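Local coordinates for protein 3-phosphoshikimate 1-carboxyvinyltransferase (Streptomyces sviceus, PDB 7M0O) that probably catalyses transfer of the enolpyruvyl group of phosphoenolpyruvate to the 5-hydroxyl of shikimate-3-phosphate, the penultimate step of chorismate biosynthesis, at residues A[44-48]-A[62-68]; A[70-76]-A[95-101]; A[298-303]-A[371-375]. All blocks are in the same frame, centred on the assembly; numbering follows the deposited sequence.

Contact 1: residues A[44-48]-A[62-68]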
# COMPACT_ATOMS: atom_id res chain seq x y z
N VAL A 44 4.78 12.53 18.90
CA VAL A 44 5.61 13.23 19.87
C VAL A 44 4.80 14.28 20.61
O VAL A 44 4.93 14.44 21.83
CB VAL A 44 6.85 13.83 19.18
CG1 VAL A 44 7.59 14.73 20.15
CG2 VAL A 44 7.76 12.70 18.70
N ARG A 45 3.91 14.98 19.90
CA ARG A 45 3.06 15.97 20.55
C ARG A 45 2.15 15.33 21.59
O ARG A 45 1.87 15.94 22.64
CB ARG A 45 2.24 16.72 19.49
CG ARG A 45 1.58 17.96 20.02
CD ARG A 45 1.49 19.03 18.96
NE ARG A 45 2.79 19.56 18.57
CZ ARG A 45 3.34 20.65 19.09
NH1 ARG A 45 2.70 21.33 20.05
NH2 ARG A 45 4.53 21.06 18.67
N LEU A 46 1.71 14.11 21.33
CA LEU A 46 0.86 13.37 22.27
C LEU A 46 1.64 12.75 23.42
O LEU A 46 1.04 12.12 24.29
CB LEU A 46 0.06 12.29 21.52
CG LEU A 46 -1.06 12.80 20.59
CD1 LEU A 46 -1.57 11.70 19.67
CD2 LEU A 46 -2.22 13.44 21.39
N GLY A 47 2.97 12.89 23.44
CA GLY A 47 3.76 12.39 24.53
C GLY A 47 4.35 11.01 24.35
O GLY A 47 4.79 10.41 25.33
N TYR A 48 4.35 10.48 23.13
CA TYR A 48 5.06 9.25 22.84
C TYR A 48 6.53 9.56 22.55
O TYR A 48 6.88 10.61 22.01
CB TYR A 48 4.45 8.53 21.64
CG TYR A 48 3.01 8.06 21.76
CD1 TYR A 48 1.95 8.96 21.72
CD2 TYR A 48 2.71 6.71 21.84
CE1 TYR A 48 0.63 8.54 21.80
CE2 TYR A 48 1.38 6.27 21.93
CZ TYR A 48 0.35 7.19 21.90
OH TYR A 48 -0.97 6.79 21.97
N ARG A 62 2.49 2.79 24.20
CA ARG A 62 1.67 3.26 25.32
C ARG A 62 0.33 2.54 25.27
O ARG A 62 -0.61 2.98 24.60
CB ARG A 62 1.49 4.78 25.30
CG ARG A 62 2.82 5.53 25.40
CD ARG A 62 2.61 7.01 25.63
NE ARG A 62 1.93 7.24 26.91
CZ ARG A 62 2.54 7.30 28.09
NH1 ARG A 62 3.86 7.17 28.18
NH2 ARG A 62 1.83 7.49 29.19
N PRO A 63 0.21 1.42 25.99
CA PRO A 63 -1.04 0.65 25.96
C PRO A 63 -2.26 1.44 26.41
O PRO A 63 -3.38 1.07 26.01
CB PRO A 63 -0.75 -0.53 26.90
CG PRO A 63 0.73 -0.67 26.88
CD PRO A 63 1.27 0.73 26.75
N GLN A 64 -2.11 2.51 27.20
CA GLN A 64 -3.26 3.31 27.62
C GLN A 64 -3.31 4.67 26.92
O GLN A 64 -4.00 5.57 27.39
CB GLN A 64 -3.28 3.50 29.14
CG GLN A 64 -3.63 2.24 29.94
CD GLN A 64 -4.90 1.58 29.49
OE1 GLN A 64 -5.94 2.23 29.29
NE2 GLN A 64 -4.84 0.27 29.33
N GLY A 65 -2.61 4.83 25.80
CA GLY A 65 -2.80 6.00 24.97
C GLY A 65 -1.87 7.15 25.28
O GLY A 65 -0.87 7.00 25.99
N PRO A 66 -2.17 8.33 24.72
CA PRO A 66 -1.27 9.48 24.85
C PRO A 66 -0.91 9.80 26.30
O PRO A 66 -1.74 9.70 27.20
CB PRO A 66 -2.07 10.62 24.22
CG PRO A 66 -2.93 9.92 23.19
CD PRO A 66 -3.33 8.62 23.86
N ALA A 67 0.34 10.22 26.50
CA ALA A 67 0.80 10.58 27.83
C ALA A 67 0.16 11.87 28.32
O ALA A 67 -0.32 11.95 29.46
CB ALA A 67 2.33 10.69 27.85
N VAL A 68 0.13 12.90 27.46
CA VAL A 68 -0.33 14.22 27.89
C VAL A 68 -1.82 14.19 28.20
O VAL A 68 -2.58 13.38 27.66
CB VAL A 68 -0.01 15.29 26.82
CG1 VAL A 68 1.49 15.39 26.60
CG2 VAL A 68 -0.72 14.98 25.51
O HOH W 1 -1.45 4.26 22.19
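The backbone carbonyl of L46 faces two consecutive amides of the loop, and both bonds are weak. A67 N is near enough, 3.0 Å from L46 O, but its N-H points well aside, at 123°; V68 N aims almost straight at the same oxygen, at 172°, yet from 3.4 Å. V68 CG2 also sits 3.6 Å from L46 O. G47, next in line, turns the chain out of helix 34-45 with a positive phi that glycine adopts easily, and with no side chain in the way, A67 CB comes within 4.0 Å of G47 CA.

Y48 and R62 make a CH-pi contact. R62 CD lies over one face of the Y48 ring, 4.0 Å from its centroid, while the guanidinium stands nearly perpendicular to that ring. A bend at chi3 (62°) lets R62 spread its aliphatic part on the tyrosine and still send NE back to G65 O in a 3.0 Å hydrogen bond lying in both the carbonyl and the guanidinium planes. One face of the guanidinium carries A67 CB, so contacts as well as the bond limit its rotation. At the far end of the ring, a water joins Y48 OH to R62 O, donating to the latter. P66 N is close to the hydroxyl too, but a proline nitrogen has no hydrogen to share.

Apolar packing fills in the remainder. L46 and P66 run side by side, CB to CB at 3.8 Å, and Y48 CE1 lies 4.1 Å from P66 CG. L46, Y48 and P66 are buried; A67 is at the surface.

Two familiar elements meet here: a Schellman motif ending helix 34-45, and a loop opened by the type I turn R62 to G65, which carries the chain from strand 56-60 towards strand 70-74.

Contact 2: residues A[70-76]-A[95-101]; sequences EADVYCR and TYRFDAS
V73 and F98 pair across strands 70-74 and 95-99, the parallel neighbours of a beta-alpha-beta unit whose connection runs through helix 79-90. The tight face is the apolar one. V73 CB lies 3.8 Å from F98 CD2, the two side chains pointing the same way, and L85 of the helix touches both; C75 SG meets the ring of F98 at its edge. Branched and aromatic residues suit this buried layer between sheet and helix, while small A71 fits beside Y96. Regular backbone bonds hold the register, among them R97 N to A71 O at 2.9 Å.

The other face looks to solvent, with E70, D72 and Y74 exposed. There R97, bent at chi3 (-67°), spans two acids on the neighbouring strand in two salt bridges, NE to D72 OD1 and NH1 to E70 OE2. The modelled lengths are unusually short, so doubtful. Both acids come to the guanidinium edge, their carboxylate planes turned by 65° (E70) and 55° (D72) against it. D99, on this face, is tied to R105.

Past the strands, S101 OG caps the following helix at M104 N and also bonds to D77 OD1; S101 N reaches R76 O at 3.0 Å from above the carbonyl plane.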
# COMPACT_ATOMS: atom_id res chain seq x y z
N GLU A 70 -3.77 16.87 27.66
CA GLU A 70 -4.40 17.77 26.70
C GLU A 70 -3.38 18.11 25.62
O GLU A 70 -2.19 18.25 25.90
CB GLU A 70 -4.91 19.05 27.39
CG GLU A 70 -5.80 19.95 26.54
CD GLU A 70 -6.54 20.98 27.39
OE1 GLU A 70 -6.25 21.06 28.60
OE2 GLU A 70 -7.41 21.70 26.86
N ALA A 71 -3.86 18.24 24.38
CA ALA A 71 -2.97 18.60 23.28
C ALA A 71 -3.75 19.11 22.08
O ALA A 71 -4.90 18.74 21.85
CB ALA A 71 -2.11 17.41 22.84
N ASP A 72 -3.08 19.97 21.31
CA ASP A 72 -3.53 20.36 19.98
C ASP A 72 -2.63 19.63 18.98
O ASP A 72 -1.41 19.79 19.02
CB ASP A 72 -3.44 21.88 19.80
CG ASP A 72 -4.33 22.65 20.78
OD1 ASP A 72 -5.57 22.62 20.62
OD2 ASP A 72 -3.80 23.30 21.70
N VAL A 73 -3.23 18.82 18.12
CA VAL A 73 -2.50 17.97 17.19
C VAL A 73 -2.84 18.40 15.77
O VAL A 73 -4.02 18.40 15.38
CB VAL A 73 -2.83 16.48 17.40
CG1 VAL A 73 -1.99 15.61 16.47
CG2 VAL A 73 -2.63 16.10 18.86
N TYR A 74 -1.82 18.76 15.00
CA TYR A 74 -1.97 19.16 13.61
C TYR A 74 -1.64 17.96 12.72
O TYR A 74 -0.54 17.40 12.81
CB TYR A 74 -1.06 20.35 13.29
CG TYR A 74 -1.13 20.81 11.87
CD1 TYR A 74 -2.35 21.15 11.28
CD2 TYR A 74 0.03 20.92 11.10
CE1 TYR A 74 -2.41 21.57 9.97
CE2 TYR A 74 -0.03 21.34 9.78
CZ TYR A 74 -1.25 21.67 9.23
OH TYR A 74 -1.30 22.09 7.91
N CYS A 75 -2.58 17.58 11.86
CA CYS A 75 -2.44 16.38 11.05
C CYS A 75 -1.87 16.65 9.65
O CYS A 75 -1.66 15.70 8.89
CB CYS A 75 -3.81 15.69 10.94
SG CYS A 75 -4.40 15.08 12.54
N ARG A 76 -1.58 17.91 9.33
CA ARG A 76 -0.93 18.32 8.07
C ARG A 76 -1.80 17.83 6.90
O ARG A 76 -3.02 18.00 6.93
CB ARG A 76 0.53 17.83 8.07
CG ARG A 76 1.29 18.07 9.37
CD ARG A 76 2.80 18.27 9.16
NE ARG A 76 3.34 17.39 8.13
CZ ARG A 76 4.62 17.04 8.03
NH1 ARG A 76 5.50 17.50 8.92
NH2 ARG A 76 5.02 16.24 7.06
N THR A 95 -7.87 15.22 26.68
CA THR A 95 -8.63 16.10 25.77
C THR A 95 -7.75 16.49 24.59
O THR A 95 -6.72 17.15 24.77
CB THR A 95 -9.13 17.35 26.49
OG1 THR A 95 -9.78 16.96 27.71
CG2 THR A 95 -10.12 18.10 25.61
N TYR A 96 -8.16 16.09 23.38
CA TYR A 96 -7.29 16.18 22.20
C TYR A 96 -8.02 16.90 21.07
O TYR A 96 -9.05 16.42 20.58
CB TYR A 96 -6.83 14.78 21.77
CG TYR A 96 -6.23 14.03 22.94
CD1 TYR A 96 -5.01 14.43 23.48
CD2 TYR A 96 -6.90 12.97 23.55
CE1 TYR A 96 -4.45 13.78 24.56
CE2 TYR A 96 -6.34 12.30 24.62
CZ TYR A 96 -5.12 12.72 25.13
OH TYR A 96 -4.55 12.07 26.20
N ARG A 97 -7.46 18.03 20.64
CA ARG A 97 -8.05 18.87 19.59
C ARG A 97 -7.27 18.65 18.30
O ARG A 97 -6.09 19.03 18.20
CB ARG A 97 -8.03 20.34 20.01
CG ARG A 97 -8.90 20.63 21.22
CD ARG A 97 -8.69 22.05 21.74
NE ARG A 97 -7.35 22.22 22.29
CZ ARG A 97 -7.02 21.93 23.55
NH1 ARG A 97 -7.93 21.46 24.39
NH2 ARG A 97 -5.77 22.11 23.95
N PHE A 98 -7.92 18.04 17.30
CA PHE A 98 -7.29 17.73 16.03
C PHE A 98 -7.68 18.75 14.96
O PHE A 98 -8.79 19.28 14.95
CB PHE A 98 -7.69 16.33 15.56
CG PHE A 98 -7.11 15.22 16.41
CD1 PHE A 98 -7.81 14.71 17.49
CD2 PHE A 98 -5.86 14.69 16.10
CE1 PHE A 98 -7.26 13.69 18.27
CE2 PHE A 98 -5.32 13.67 16.88
CZ PHE A 98 -6.03 13.17 17.96
N ASP A 99 -6.74 19.02 14.06
CA ASP A 99 -7.01 19.84 12.89
C ASP A 99 -6.13 19.33 11.76
O ASP A 99 -5.20 18.55 11.96
CB ASP A 99 -6.77 21.34 13.17
CG ASP A 99 -7.52 22.23 12.22
OD1 ASP A 99 -8.30 21.69 11.40
OD2 ASP A 99 -7.32 23.46 12.28
N ALA A 100 -6.43 19.77 10.54
CA ALA A 100 -5.64 19.38 9.39
C ALA A 100 -5.42 20.60 8.51
O ALA A 100 -5.90 21.69 8.81
CB ALA A 100 -6.32 18.23 8.64
N SER A 101 -4.66 20.43 7.45
CA SER A 101 -4.45 21.52 6.51
C SER A 101 -5.78 21.90 5.86
O SER A 101 -6.72 21.09 5.83
CB SER A 101 -3.44 21.09 5.45
OG SER A 101 -4.01 20.15 4.58

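Contact 3: residues A[298-303]-A[371-375]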
# COMPACT_ATOMS: atom_id res chain seq x y z
N PRO A 298 -0.26 -4.33 -16.36
CA PRO A 298 0.48 -3.51 -17.33
C PRO A 298 1.96 -3.84 -17.36
O PRO A 298 2.58 -3.72 -18.43
CB PRO A 298 0.22 -2.06 -16.87
CG PRO A 298 -1.13 -2.17 -16.10
CD PRO A 298 -1.03 -3.51 -15.41
N THR A 299 2.54 -4.26 -16.23
CA THR A 299 3.95 -4.61 -16.22
C THR A 299 4.23 -5.76 -17.18
O THR A 299 5.24 -5.75 -17.90
CB THR A 299 4.38 -4.98 -14.79
OG1 THR A 299 3.87 -4.01 -13.88
CG2 THR A 299 5.90 -5.00 -14.70
N LEU A 300 3.33 -6.76 -17.21
CA LEU A 300 3.49 -7.86 -18.16
C LEU A 300 3.19 -7.40 -19.59
O LEU A 300 3.89 -7.80 -20.53
CB LEU A 300 2.57 -9.02 -17.78
CG LEU A 300 2.64 -10.21 -18.76
CD1 LEU A 300 4.07 -10.71 -18.89
CD2 LEU A 300 1.71 -11.37 -18.37
N ALA A 301 2.14 -6.61 -19.78
CA ALA A 301 1.81 -6.16 -21.13
C ALA A 301 2.99 -5.44 -21.78
O ALA A 301 3.19 -5.56 -23.00
CB ALA A 301 0.59 -5.24 -21.08
N ALA A 302 3.79 -4.73 -21.00
CA ALA A 302 4.85 -3.91 -21.56
C ALA A 302 6.11 -4.70 -21.94
O ALA A 302 6.91 -4.19 -22.73
CB ALA A 302 5.20 -2.78 -20.59
N ILE A 303 6.32 -5.91 -21.41
CA ILE A 303 7.43 -6.76 -21.85
C ILE A 303 6.99 -7.82 -22.85
O ILE A 303 7.85 -8.45 -23.49
CB ILE A 303 8.17 -7.43 -20.67
CG1 ILE A 303 7.24 -8.39 -19.91
CG2 ILE A 303 8.74 -6.36 -19.74
CD1 ILE A 303 7.95 -9.24 -18.85
N SER A 371 5.20 1.08 -16.47
CA SER A 371 5.28 -0.15 -17.27
C SER A 371 6.02 0.08 -18.58
O SER A 371 6.92 -0.69 -18.92
CB SER A 371 3.89 -0.72 -17.53
OG SER A 371 3.30 -1.16 -16.33
N PHE A 372 5.65 1.13 -19.34
CA PHE A 372 6.27 1.33 -20.64
C PHE A 372 7.67 1.92 -20.54
O PHE A 372 8.42 1.86 -21.52
CB PHE A 372 5.36 2.19 -21.54
CG PHE A 372 4.18 1.42 -22.07
CD1 PHE A 372 4.32 0.54 -23.14
CD2 PHE A 372 2.95 1.51 -21.45
CE1 PHE A 372 3.25 -0.21 -23.59
CE2 PHE A 372 1.86 0.76 -21.89
CZ PHE A 372 2.01 -0.09 -22.97
N ALA A 373 8.05 2.42 -19.36
CA ALA A 373 9.46 2.69 -19.12
C ALA A 373 10.29 1.42 -19.28
O ALA A 373 11.42 1.47 -19.78
CB ALA A 373 9.66 3.30 -17.73
N VAL A 374 9.77 0.28 -18.83
CA VAL A 374 10.52 -0.96 -19.01
C VAL A 374 10.68 -1.28 -20.49
O VAL A 374 11.75 -1.71 -20.94
CB VAL A 374 9.85 -2.13 -18.25
CG1 VAL A 374 10.71 -3.36 -18.39
CG2 VAL A 374 9.65 -1.79 -16.79
N THR A 375 9.63 -1.08 -21.28
CA THR A 375 9.72 -1.29 -22.72
C THR A 375 10.84 -0.47 -23.33
O THR A 375 11.51 -0.91 -24.27
CB THR A 375 8.40 -0.91 -23.40
OG1 THR A 375 7.30 -1.53 -22.71
CG2 THR A 375 8.40 -1.35 -24.85
O HOH W 2 1.84 -2.12 -13.54
O HOH W 3 6.86 -3.24 -17.52
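A302 fits its methyl group into the facing helix turn formed by S371, F372 and T375. Its CB lies 3.2 Å from S371 O and equally close to T375 OG1, and also sits over one face of the F372 ring, offset toward the rim. Alanine suits such a place, since the axes of the two short helical segments come within 8.0 Å and run nearly parallel, 21° apart. The direct bond across the contact is T375 OG1 to A302 O, 2.7 Å, with the hydroxyl tilted 29° from the carbonyl plane. T375 reaches it because OG1 stands beside its own backbone N (chi1 -49°), and threonine thus gives a buried carbonyl a donor. On one flank I303 CG2 and V374 CG1 lie side by side at 3.8 Å.

At the other end, S371 OG rests against P298, 3.3 Å from its CB. Small and polar, this serine comes close to the T299 amide without bonding to it.

Next comes water. One molecule donates to T299 O, 3.0 Å away, and to S371 O, tying the two backbones together; another links T299 OG1 with S371 OG. S371 OG also bonds to R367 O in the preceding turn, and T299 OG1 to S227 OG. R367 and R326, both predicted phosphoenolpyruvate-binding residues, have side chains about 5 and 4 Å from that of P298, consistent with a contact close to that site.

This is near-parallel helix packing among the buried helices of one EPSP synthase alpha/beta domain. Y228 of helix 223-235 touches T299, S371 and V374; helix 326-336 offers C330 to P298 and L334 to F372; helix 257-263 brings F257 to T299 and L261 to I303, while I382, from the loop before strand 383-384, lies on T375.

Contacts 1 and 2 are neighbours, with centres 13 Å apart. Y96 joins them: its OH probably bonds to V68 O at 2.8 Å, and L46 CD2 packs 3.6 Å from Y96 CD1, so the end of helix 34-45 rests on the sheet that strand 95-99 helps to build. Contact 3 lies on the opposite side of the chain's centre, about 46 Å from contact 1 and 43 Å from contact 2, centre to centre, as expected for an enzyme whose two domains share one active site. Contact 1 is away from the predicted substrate sites. Contacts 2 and 3 each lie near predicted phosphoenolpyruvate-binding arginines, the A100 side chain being about 8 Å from that of R107.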